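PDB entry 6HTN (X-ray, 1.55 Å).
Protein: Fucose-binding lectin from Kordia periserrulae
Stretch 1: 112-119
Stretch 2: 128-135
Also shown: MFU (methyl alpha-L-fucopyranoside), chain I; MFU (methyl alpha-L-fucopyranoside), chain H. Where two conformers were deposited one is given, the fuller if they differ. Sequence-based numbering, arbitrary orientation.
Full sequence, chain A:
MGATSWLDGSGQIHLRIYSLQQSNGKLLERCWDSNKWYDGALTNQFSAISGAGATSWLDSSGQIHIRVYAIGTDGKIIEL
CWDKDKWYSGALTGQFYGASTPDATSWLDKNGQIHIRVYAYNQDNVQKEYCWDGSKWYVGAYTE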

# COMPACT_ATOMS: atom_id res chain seq x y z
N GLY A 112 10.07 36.80 -3.76
CA GLY A 112 11.03 35.72 -3.48
C GLY A 112 10.66 34.88 -2.27
O GLY A 112 11.54 34.14 -1.76
N GLN A 113 9.42 34.98 -1.78
CA GLN A 113 8.93 34.14 -0.66
C GLN A 113 8.43 32.82 -1.25
O GLN A 113 7.58 32.85 -2.15
N ILE A 114 8.95 31.72 -0.74
CA ILE A 114 8.45 30.38 -1.15
C ILE A 114 7.09 30.13 -0.50
O ILE A 114 6.86 30.46 0.65
N HIS A 115 6.24 29.44 -1.25
CA HIS A 115 4.95 28.90 -0.80
C HIS A 115 4.99 27.40 -1.07
O HIS A 115 5.37 27.02 -2.20
N ILE A 116 4.62 26.62 -0.06
CA ILE A 116 4.60 25.15 -0.21
C ILE A 116 3.23 24.62 0.14
O ILE A 116 2.59 25.13 1.07
N ARG A 117 2.80 23.62 -0.61
CA ARG A 117 1.55 22.89 -0.29
C ARG A 117 1.88 21.40 -0.25
O ARG A 117 2.49 20.88 -1.21
N VAL A 118 1.47 20.76 0.82
CA VAL A 118 1.73 19.32 1.07
C VAL A 118 0.38 18.64 1.24
O VAL A 118 -0.48 19.19 1.97
N TYR A 119 0.17 17.48 0.62
CA TYR A 119 -1.14 16.80 0.64
C TYR A 119 -0.92 15.37 1.13
O TYR A 119 -0.02 14.68 0.64
N LYS A 128 -5.86 15.95 3.42
CA LYS A 128 -5.58 17.26 3.98
C LYS A 128 -4.51 17.96 3.17
O LYS A 128 -3.59 17.31 2.64
N GLU A 129 -4.58 19.29 3.17
CA GLU A 129 -3.56 20.18 2.58
C GLU A 129 -2.93 20.96 3.72
O GLU A 129 -3.66 21.58 4.51
N TYR A 130 -1.59 20.97 3.77
CA TYR A 130 -0.83 21.77 4.73
C TYR A 130 -0.07 22.82 3.95
O TYR A 130 0.48 22.55 2.88
N CYS A 131 -0.15 24.05 4.47
CA CYS A 131 0.29 25.23 3.70
C CYS A 131 1.38 25.99 4.44
O CYS A 131 1.25 26.23 5.67
N TRP A 132 2.39 26.37 3.69
CA TRP A 132 3.46 27.28 4.19
C TRP A 132 3.51 28.49 3.28
O TRP A 132 3.70 28.37 2.07
N ASP A 133 3.39 29.69 3.90
CA ASP A 133 3.54 30.95 3.14
C ASP A 133 4.61 31.83 3.80
O ASP A 133 4.74 32.98 3.38
N GLY A 134 5.38 31.27 4.71
CA GLY A 134 6.54 31.97 5.31
C GLY A 134 6.46 32.18 6.79
O GLY A 134 7.47 32.66 7.34
N SER A 135 5.38 31.80 7.47
CA SER A 135 5.26 32.03 8.93
C SER A 135 5.06 30.70 9.69
O SER A 135 5.93 30.32 10.48

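The strongest polar contact centres on D133 OD1, which lies near the plane of the R117 guanidinium, at its edge. R117 NH2 donates to D133 OD1 at 2.9 Å (angle 151°) and R117 NH1 to D133 OD1 at 3.1 Å, forming a salt bridge. H115 (chi1 m) adds a nearly linear hydrogen bond from ND1 to D133 OD1, 2.7 Å at 171°, so one carboxylate oxygen collects three donors. The m rotamer of D133 brings its end nearer the first stretch.

R117 (m, m, t) also spans to fucoside chain I: its NE reaches MFU O4 and its NH2 reaches MFU O5, both at 2.9 Å. E129 (t, t) completes this site, accepting from MFU O3 through OE1 (2.6 Å) and from MFU O4 through OE2 (2.7 Å). R117 NE and E129 OE2 stand 4.1 Å apart, beyond a salt bridge, while the sugar's O4 bonds to both. Y119 (m) makes a weak hydrogen bond from OH to E129 OE2, 2.7 Å. C131 (m) places SG over one face of the guanidinium, 3.5 Å from R117 CD.

Antiparallel pairing sets this arrangement: R117, Y119, E129 and C131 share one face, and I116, V118, Y130 and W132 the other. I116 N to W132 O and W132 N to I116 O both measure 2.9 Å. On this second face, I116 CB and W132 CB are 4.2 Å apart, V118 CB and Y130 CB 4.4 Å. W132 (t) turns one ring face to fucoside chain H, and I114 CG2 approaches that sugar's C6 at 3.8 Å.

At the margin, Q113 (t, p) points toward the second stretch. A water accepts from Q113 NE2 (3.0 Å) and W132 NE1 (2.9 Å), bridging them. Q113 NE2 packs 3.4 Å from G134 CA, where an ideal CB would clash with Q113 OE1.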

# COMPACT_ATOMS: atom_id res chain seq x y z
CB GLN A 113 7.81 34.83 0.12
CG GLN A 113 7.15 33.96 1.18
CD GLN A 113 8.09 33.50 2.24
OE1 GLN A 113 8.65 34.30 2.98
NE2 GLN A 113 8.26 32.19 2.41
CB ILE A 114 9.50 29.29 -0.80
CG1 ILE A 114 9.16 27.97 -1.50
CG2 ILE A 114 9.63 29.12 0.68
CD1 ILE A 114 9.24 28.00 -2.96
CB HIS A 115 3.81 29.55 -1.58
CG HIS A 115 3.76 31.02 -1.39
ND1 HIS A 115 3.03 31.59 -0.39
CD2 HIS A 115 4.44 32.00 -2.02
CE1 HIS A 115 3.22 32.93 -0.43
NE2 HIS A 115 4.07 33.18 -1.39
CB ILE A 116 5.69 24.52 0.68
CG1 ILE A 116 7.05 25.19 0.52
CG2 ILE A 116 5.76 23.00 0.45
CD1 ILE A 116 8.03 24.77 1.58
CB ARG A 117 0.49 23.22 -1.35
CG ARG A 117 0.12 24.71 -1.44
CD ARG A 117 -0.58 25.17 -0.19
NE ARG A 117 -1.03 26.57 -0.29
CZ ARG A 117 -0.30 27.62 0.12
NH1 ARG A 117 0.94 27.47 0.58
NH2 ARG A 117 -0.81 28.85 0.01
CB VAL A 118 2.57 19.14 2.33
CG1 VAL A 118 2.77 17.66 2.63
CG2 VAL A 118 3.92 19.83 2.17
CB TYR A 119 -1.75 16.77 -0.76
CG TYR A 119 -1.94 18.15 -1.32
CD1 TYR A 119 -0.89 18.81 -1.94
CD2 TYR A 119 -3.18 18.83 -1.22
CE1 TYR A 119 -1.03 20.10 -2.41
CE2 TYR A 119 -3.31 20.10 -1.70
CZ TYR A 119 -2.25 20.73 -2.28
OH TYR A 119 -2.32 22.04 -2.72
CB LYS A 128 -5.10 17.13 5.43
CG LYS A 128 -6.12 16.61 6.40
CD LYS A 128 -7.30 17.57 6.52
CE LYS A 128 -8.11 17.38 7.78
NZ LYS A 128 -9.17 18.42 7.89
CB GLU A 129 -4.21 21.13 1.60
CG GLU A 129 -3.31 22.19 1.00
CD GLU A 129 -4.07 23.24 0.20
OE1 GLU A 129 -5.03 23.79 0.80
OE2 GLU A 129 -3.70 23.51 -0.97
CB TYR A 130 0.10 20.85 5.54
CG TYR A 130 -0.64 19.71 6.17
CD1 TYR A 130 -1.54 19.94 7.18
CD2 TYR A 130 -0.47 18.42 5.71
CE1 TYR A 130 -2.28 18.90 7.72
CE2 TYR A 130 -1.20 17.37 6.25
CZ TYR A 130 -2.12 17.61 7.24
OH TYR A 130 -2.85 16.61 7.83
CB CYS A 131 -0.87 26.23 3.53
SG CYS A 131 -2.34 25.49 2.77
CB TRP A 132 4.82 26.57 4.21
CG TRP A 132 5.95 27.47 4.65
CD1 TRP A 132 6.78 28.18 3.85
CD2 TRP A 132 6.36 27.68 6.00
NE1 TRP A 132 7.70 28.82 4.61
CE2 TRP A 132 7.46 28.56 5.93
CE3 TRP A 132 5.90 27.23 7.22
CZ2 TRP A 132 8.12 28.97 7.09
CZ3 TRP A 132 6.56 27.62 8.37
CH2 TRP A 132 7.66 28.48 8.29
CB ASP A 133 2.22 31.70 3.12
CG ASP A 133 1.07 30.96 2.42
OD1 ASP A 133 1.28 30.45 1.31
OD2 ASP A 133 -0.08 31.09 2.93
CB SER A 135 4.15 33.04 9.17
OG SER A 135 3.88 33.20 10.54
C1 MFU I . -4.45 28.85 0.46
C2 MFU I . -5.14 27.50 0.66
C3 MFU I . -5.74 27.01 -0.64
C4 MFU I . -4.80 27.01 -1.76
C5 MFU I . -4.21 28.41 -1.87
C6 MFU I . -3.23 28.57 -2.96
O1 MFU I . -5.60 29.65 0.20
O2 MFU I . -6.05 27.56 1.75
O3 MFU I . -6.34 25.71 -0.39
O4 MFU I . -3.63 26.15 -1.46
O5 MFU I . -3.65 28.86 -0.64
CM MFU I . -5.27 31.02 0.14
C1 MFU H . 12.03 26.08 6.83
C2 MFU H . 11.17 24.91 7.30
C3 MFU H . 9.71 25.23 6.96
C4 MFU H . 9.59 25.42 5.48
C5 MFU H . 10.49 26.61 5.08
C6 MFU H . 10.43 26.86 3.59
O1 MFU H . 11.65 27.19 7.66
O2 MFU H . 11.36 24.78 8.71
O3 MFU H . 8.88 24.18 7.46
O4 MFU H . 10.03 24.30 4.72
O5 MFU H . 11.89 26.25 5.43
CM MFU H . 12.39 28.33 7.20
O HOH W 1 9.96 30.69 4.31